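Local coordinates for protein glutathione S-transferase (Vibrio parahaemolyticus, PDB 7MIQ) that probably catalyses the conjugation of glutathione to electrophilic substrates, as a Gtt2-class glutathione S-transferase with a thioredoxin-like domain and a helical domain, at residues S16-E21 against L81-A86; S152-T157 against E194-R199. All coordinates share one frame; numbering follows the deposited sequence. Where two conformers were deposited one is given.

Interaction 1 of 2, residues S16-E21 against L81-A86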
loop_
_atom_site.group_PDB
_atom_site.type_symbol
_atom_site.label_atom_id
_atom_site.label_comp_id
_atom_site.label_asym_id
_atom_site.label_seq_id
_atom_site.Cartn_x
_atom_site.Cartn_y
_atom_site.Cartn_z
ATOM N N SER A 16 -0.915 -15.457 -8.766
ATOM C CA SER A 16 -1.346 -16.506 -9.689
ATOM C C SER A 16 -2.528 -16.055 -10.537
ATOM O O SER A 16 -2.564 -16.307 -11.748
ATOM C CB SER A 16 -1.713 -17.777 -8.917
ATOM O OG SER A 16 -0.569 -18.395 -8.359
ATOM N N ILE A 17 -3.514 -15.401 -9.920
ATOM C CA ILE A 17 -4.675 -14.926 -10.668
ATOM C C ILE A 17 -4.263 -13.855 -11.671
ATOM O O ILE A 17 -4.710 -13.855 -12.825
ATOM C CB ILE A 17 -5.749 -14.409 -9.695
ATOM C CG1 ILE A 17 -6.272 -15.552 -8.819
ATOM C CG2 ILE A 17 -6.892 -13.740 -10.451
ATOM C CD1 ILE A 17 -7.108 -15.064 -7.640
ATOM N N PHE A 18 -3.401 -12.926 -11.244
ATOM C CA PHE A 18 -2.917 -11.876 -12.136
ATOM C C PHE A 18 -2.194 -12.470 -13.339
ATOM O O PHE A 18 -2.418 -12.053 -14.482
ATOM C CB PHE A 18 -1.991 -10.942 -11.355
ATOM C CG PHE A 18 -1.649 -9.666 -12.074
ATOM C CD1 PHE A 18 -0.653 -9.638 -13.036
ATOM C CD2 PHE A 18 -2.305 -8.488 -11.760
ATOM C CE1 PHE A 18 -0.330 -8.457 -13.687
ATOM C CE2 PHE A 18 -1.988 -7.303 -12.405
ATOM C CZ PHE A 18 -1.002 -7.287 -13.372
ATOM N N LEU A 19 -1.327 -13.453 -13.100
ATOM C CA LEU A 19 -0.593 -14.079 -14.193
ATOM C C LEU A 19 -1.543 -14.756 -15.175
ATOM O O LEU A 19 -1.353 -14.669 -16.394
ATOM C CB LEU A 19 0.414 -15.078 -13.625
ATOM C CG LEU A 19 1.594 -15.482 -14.503
ATOM C CD1 LEU A 19 2.321 -14.253 -15.023
ATOM C CD2 LEU A 19 2.536 -16.363 -13.706
ATOM N N LYS A 20 -2.586 -15.418 -14.665
ATOM C CA LYS A 20 -3.566 -16.031 -15.556
ATOM C C LYS A 20 -4.325 -14.983 -16.360
ATOM O O LYS A 20 -4.591 -15.186 -17.551
ATOM C CB LYS A 20 -4.542 -16.900 -14.761
ATOM C CG LYS A 20 -4.036 -18.296 -14.452
ATOM C CD LYS A 20 -5.071 -19.087 -13.662
ATOM C CE LYS A 20 -4.591 -20.499 -13.375
ATOM N NZ LYS A 20 -5.536 -21.239 -12.490
ATOM N N GLU A 21 -4.687 -13.858 -15.731
ATOM C CA GLU A 21 -5.426 -12.815 -16.441
ATOM C C GLU A 21 -4.640 -12.306 -17.645
ATOM O O GLU A 21 -5.192 -12.152 -18.739
ATOM C CB GLU A 21 -5.760 -11.656 -15.494
ATOM C CG GLU A 21 -6.937 -11.903 -14.550
ATOM C CD GLU A 21 -8.285 -11.913 -15.266
ATOM O OE1 GLU A 21 -8.365 -11.442 -16.423
ATOM O OE2 GLU A 21 -9.268 -12.390 -14.666
ATOM N N LEU A 81 -5.212 -5.845 -21.025
ATOM C CA LEU A 81 -6.176 -5.798 -19.889
ATOM C C LEU A 81 -6.080 -4.465 -19.142
ATOM O O LEU A 81 -6.978 -4.218 -18.329
ATOM C CB LEU A 81 -5.856 -6.965 -18.947
ATOM C CG LEU A 81 -6.465 -8.342 -19.230
ATOM C CD1 LEU A 81 -7.973 -8.372 -19.034
ATOM C CD2 LEU A 81 -6.079 -8.888 -20.592
ATOM N N ALA A 82 -4.975 -3.730 -19.261
ATOM C CA ALA A 82 -4.724 -2.523 -18.460
ATOM C C ALA A 82 -5.104 -2.718 -16.983
ATOM O O ALA A 82 -5.868 -1.944 -16.406
ATOM C CB ALA A 82 -5.458 -1.324 -19.055
ATOM N N LEU A 83 -4.585 -3.789 -16.370
ATOM C CA LEU A 83 -5.003 -4.116 -15.005
ATOM C C LEU A 83 -4.608 -3.046 -13.990
ATOM O O LEU A 83 -5.224 -2.964 -12.920
ATOM C CB LEU A 83 -4.438 -5.477 -14.581
ATOM C CG LEU A 83 -5.044 -6.692 -15.296
ATOM C CD1 LEU A 83 -4.529 -8.002 -14.719
ATOM C CD2 LEU A 83 -6.575 -6.656 -15.258
ATOM N N PHE A 84 -3.601 -2.228 -14.287
ATOM C CA PHE A 84 -3.255 -1.114 -13.415
ATOM C C PHE A 84 -3.875 0.202 -13.869
ATOM O O PHE A 84 -3.623 1.237 -13.245
ATOM C CB PHE A 84 -1.732 -0.973 -13.303
ATOM C CG PHE A 84 -1.098 -1.973 -12.373
ATOM C CD1 PHE A 84 -1.139 -1.784 -11.000
ATOM C CD2 PHE A 84 -0.465 -3.104 -12.869
ATOM C CE1 PHE A 84 -0.560 -2.701 -10.138
ATOM C CE2 PHE A 84 0.117 -4.027 -12.011
ATOM C CZ PHE A 84 0.068 -3.826 -10.644
ATOM N N GLY A 85 -4.690 0.186 -14.922
ATOM C CA GLY A 85 -5.351 1.393 -15.383
ATOM C C GLY A 85 -4.948 1.755 -16.797
ATOM O O GLY A 85 -3.767 1.675 -17.144
ATOM N N ALA A 86 -5.917 2.165 -17.620
ATOM C CA ALA A 86 -5.680 2.374 -19.046
ATOM C C ALA A 86 -5.247 3.791 -19.399
ATOM O O ALA A 86 -4.695 4.002 -20.488
ATOM C CB ALA A 86 -6.941 2.026 -19.844
#

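Interaction 2 of 2, residues S152-T157 against E194-R199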
loop_
_atom_site.group_PDB
_atom_site.type_symbol
_atom_site.label_atom_id
_atom_site.label_comp_id
_atom_site.label_asym_id
_atom_site.label_seq_id
_atom_site.Cartn_x
_atom_site.Cartn_y
_atom_site.Cartn_z
ATOM N N SER A 152 -20.469 1.574 -9.603
ATOM C CA SER A 152 -19.401 1.193 -10.515
ATOM C C SER A 152 -19.452 -0.313 -10.723
ATOM O O SER A 152 -19.716 -1.063 -9.780
ATOM C CB SER A 152 -18.029 1.620 -9.958
ATOM O OG SER A 152 -16.975 1.339 -10.864
ATOM N N GLU A 153 -19.215 -0.759 -11.960
ATOM C CA GLU A 153 -19.258 -2.194 -12.224
ATOM C C GLU A 153 -18.114 -2.919 -11.525
ATOM O O GLU A 153 -18.282 -4.049 -11.052
ATOM C CB GLU A 153 -19.236 -2.469 -13.726
ATOM C CG GLU A 153 -19.494 -3.938 -14.043
ATOM C CD GLU A 153 -19.646 -4.220 -15.521
ATOM O OE1 GLU A 153 -19.555 -3.270 -16.327
ATOM O OE2 GLU A 153 -19.853 -5.402 -15.874
ATOM N N TYR A 154 -16.947 -2.289 -11.451
ATOM C CA TYR A 154 -15.804 -2.833 -10.737
ATOM C C TYR A 154 -15.363 -1.826 -9.680
ATOM O O TYR A 154 -15.887 -0.714 -9.596
ATOM C CB TYR A 154 -14.680 -3.191 -11.716
ATOM C CG TYR A 154 -15.106 -4.277 -12.689
ATOM C CD1 TYR A 154 -15.084 -5.613 -12.316
ATOM C CD2 TYR A 154 -15.565 -3.962 -13.965
ATOM C CE1 TYR A 154 -15.485 -6.611 -13.189
ATOM C CE2 TYR A 154 -15.971 -4.955 -14.847
ATOM C CZ TYR A 154 -15.927 -6.277 -14.451
ATOM O OH TYR A 154 -16.324 -7.274 -15.314
ATOM N N ILE A 155 -14.404 -2.223 -8.841
ATOM C CA ILE A 155 -14.114 -1.426 -7.651
ATOM C C ILE A 155 -13.464 -0.098 -8.028
ATOM O O ILE A 155 -13.938 0.975 -7.635
ATOM C CB ILE A 155 -13.241 -2.218 -6.663
ATOM C CG1 ILE A 155 -14.000 -3.450 -6.155
ATOM C CG2 ILE A 155 -12.848 -1.332 -5.495
ATOM C CD1 ILE A 155 -13.190 -4.315 -5.203
ATOM N N ALA A 156 -12.366 -0.147 -8.783
ATOM C CA ALA A 156 -11.574 1.059 -9.017
ATOM C C ALA A 156 -12.141 1.906 -10.149
ATOM O O ALA A 156 -12.124 3.141 -10.071
ATOM C CB ALA A 156 -10.123 0.684 -9.324
ATOM N N THR A 157 -12.606 1.260 -11.218
ATOM C CA THR A 157 -13.105 1.931 -12.416
ATOM C C THR A 157 -14.288 1.126 -12.946
ATOM O O THR A 157 -14.790 0.210 -12.285
ATOM C CB THR A 157 -12.012 2.057 -13.489
ATOM O OG1 THR A 157 -11.638 0.751 -13.936
ATOM C CG2 THR A 157 -10.773 2.776 -12.955
ATOM N N GLU A 194 -20.130 -12.404 -7.737
ATOM C CA GLU A 194 -20.621 -13.407 -8.678
ATOM C C GLU A 194 -19.990 -13.207 -10.052
ATOM O O GLU A 194 -19.618 -14.175 -10.724
ATOM C CB GLU A 194 -22.147 -13.337 -8.765
ATOM C CG GLU A 194 -22.775 -14.259 -9.808
ATOM C CD GLU A 194 -23.170 -15.615 -9.243
ATOM O OE1 GLU A 194 -23.007 -15.831 -8.021
ATOM O OE2 GLU A 194 -23.647 -16.469 -10.024
ATOM N N GLN A 195 -19.838 -11.948 -10.461
ATOM C CA GLN A 195 -19.264 -11.621 -11.761
ATOM C C GLN A 195 -17.779 -11.968 -11.812
ATOM O O GLN A 195 -17.322 -12.664 -12.725
ATOM C CB GLN A 195 -19.492 -10.131 -12.027
ATOM C CG GLN A 195 -19.268 -9.646 -13.430
ATOM C CD GLN A 195 -19.800 -8.234 -13.613
ATOM O OE1 GLN A 195 -20.679 -7.788 -12.870
ATOM N NE2 GLN A 195 -19.265 -7.522 -14.597
ATOM N N VAL A 196 -17.014 -11.498 -10.826
ATOM C CA VAL A 196 -15.569 -11.702 -10.835
ATOM C C VAL A 196 -15.226 -13.175 -10.636
ATOM O O VAL A 196 -14.348 -13.718 -11.319
ATOM C CB VAL A 196 -14.909 -10.809 -9.767
ATOM C CG1 VAL A 196 -13.444 -11.156 -9.606
ATOM C CG2 VAL A 196 -15.068 -9.340 -10.138
ATOM N N SER A 197 -15.913 -13.852 -9.711
ATOM C CA SER A 197 -15.603 -15.252 -9.438
ATOM C C SER A 197 -15.922 -16.170 -10.612
ATOM O O SER A 197 -15.517 -17.337 -10.587
ATOM C CB SER A 197 -16.353 -15.735 -8.194
ATOM O OG SER A 197 -17.736 -15.890 -8.466
ATOM N N ALA A 198 -16.632 -15.678 -11.628
ATOM C CA ALA A 198 -16.914 -16.447 -12.831
ATOM C C ALA A 198 -15.824 -16.332 -13.892
ATOM O O ALA A 198 -15.865 -17.076 -14.879
ATOM C CB ALA A 198 -18.252 -16.008 -13.436
ATOM N N ARG A 199 -14.862 -15.426 -13.724
ATOM C CA ARG A 199 -13.816 -15.246 -14.721
ATOM C C ARG A 199 -12.905 -16.469 -14.769
ATOM O O ARG A 199 -12.651 -17.120 -13.754
ATOM C CB ARG A 199 -12.989 -13.994 -14.415
ATOM C CG ARG A 199 -13.781 -12.693 -14.433
ATOM C CD ARG A 199 -12.917 -11.501 -14.001
ATOM N NE ARG A 199 -11.877 -11.189 -14.977
ATOM C CZ ARG A 199 -12.020 -10.327 -15.974
ATOM N NH1 ARG A 199 -13.148 -9.659 -16.154
ATOM N NH2 ARG A 199 -11.005 -10.128 -16.812
HETATM O O HOH W 1 -15.829 -9.901 -14.804
#

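Interaction 1 of 2, residues S16-E21 against L81-A86
The phenyl ring of F18 receives L83 on one face: L83 CD1 lies 3.8 Å from the ring centroid, 23° off the normal, which makes a CH-pi contact. The methyl sits toward the rim, and L83 CD1 comes closest to F18 CE2, at 3.5 Å. F84 meets the same phenylalanine differently. F84 CE2 stands 3.7 Å from F18 CZ, and the two ring planes, inclined at 49°, form neither a stack nor an edge-to-face pair. A chi1 of -168° sets F18 CG anti to the backbone N, and the ring beyond it meets both side chains. A large flat residue suits this place because it offers one neighbour a face and the other an outer carbon. L83 touches two residues of the helix, since its CD1 also rests 3.9 Å from E21 CB, one turn beyond F18. E21 thus contributes its aliphatic base here, while its carboxylate is engaged elsewhere, in a salt bridge with R199. The type I turn from A82 to G85, closed by G85 N on A82 O at 2.9 Å, sets L83 and F84 at its two central positions, where both can address the helix. In the conformation G85 adopts, a CB would collide with the carbonyl O of F84. The contact lays the linker before helix 88-114 against helix 10-22 of the thioredoxin-like domain; F18 and F84 also touch D74 of helix 66-76 and V162 of helix 162-177, so that both domains meet around these rings.

Interaction 2 of 2, residues S152-T157 against E194-R199
Y154 leans across to V196 and Q195, and its side chain can be followed outward. From CB, CG lies beside the backbone N (chi1 -63°), and the ring runs on between the two segments. Near its plane, at the edge, ring atom CE1 of Y154 meets the methyl CG2 of V196 at 4.1 Å, a loose apolar touch that suits a small branched residue. Farther out, Y154 CZ lies 3.6 Å from Q195 NE2. At the tip, Y154 OH accepts a weak, bent hydrogen bond from Q195 NE2 (3.0 Å, 127°) and shares a 2.7 Å hydrogen bond with a water lying in the plane of the ring. That water accepts from R199 NH1, so the phenol is linked to an arginine it does not bond directly; R199 also forms a salt bridge with E21. The other bond of Q195 NE2 goes to the anti side of E153 OE2, modelled at 2.5 Å, shorter than expected, so its exact length is doubtful. An amide suits position 195: NE2 donates to both loop residues while OE1 accepts from R191. The loop itself is braced by S152 OG donating to Y154 O at 2.6 Å. Here the end of helix 187-196 packs on the loop leading into helix 162-177; D164 OD1 takes the N-H of I155, and the S161 to D164 start of that helix fits the N-capping box known in glutathione S-transferases.

From the N terminus the chain runs through strand 2-5, helix 10-22, the other three strands and helix 66-76 before residues 81-86 return to that first helix, so interaction 1 closes a loop around most of the thioredoxin-like domain. Helices 88-114 and 127-151 follow. Interaction 2 then closes a shorter loop within the helical domain, containing helices 162-177 and 182-185 and most of 187-196. The two loops lie in series, neither nesting nor crossing, with contact centres about 13 Å apart. They are joined across the domain boundary by a salt bridge, E21 OE2 to R199 NE at 2.9 Å, which ties helix 10-22 to the chain just beyond helix 187-196.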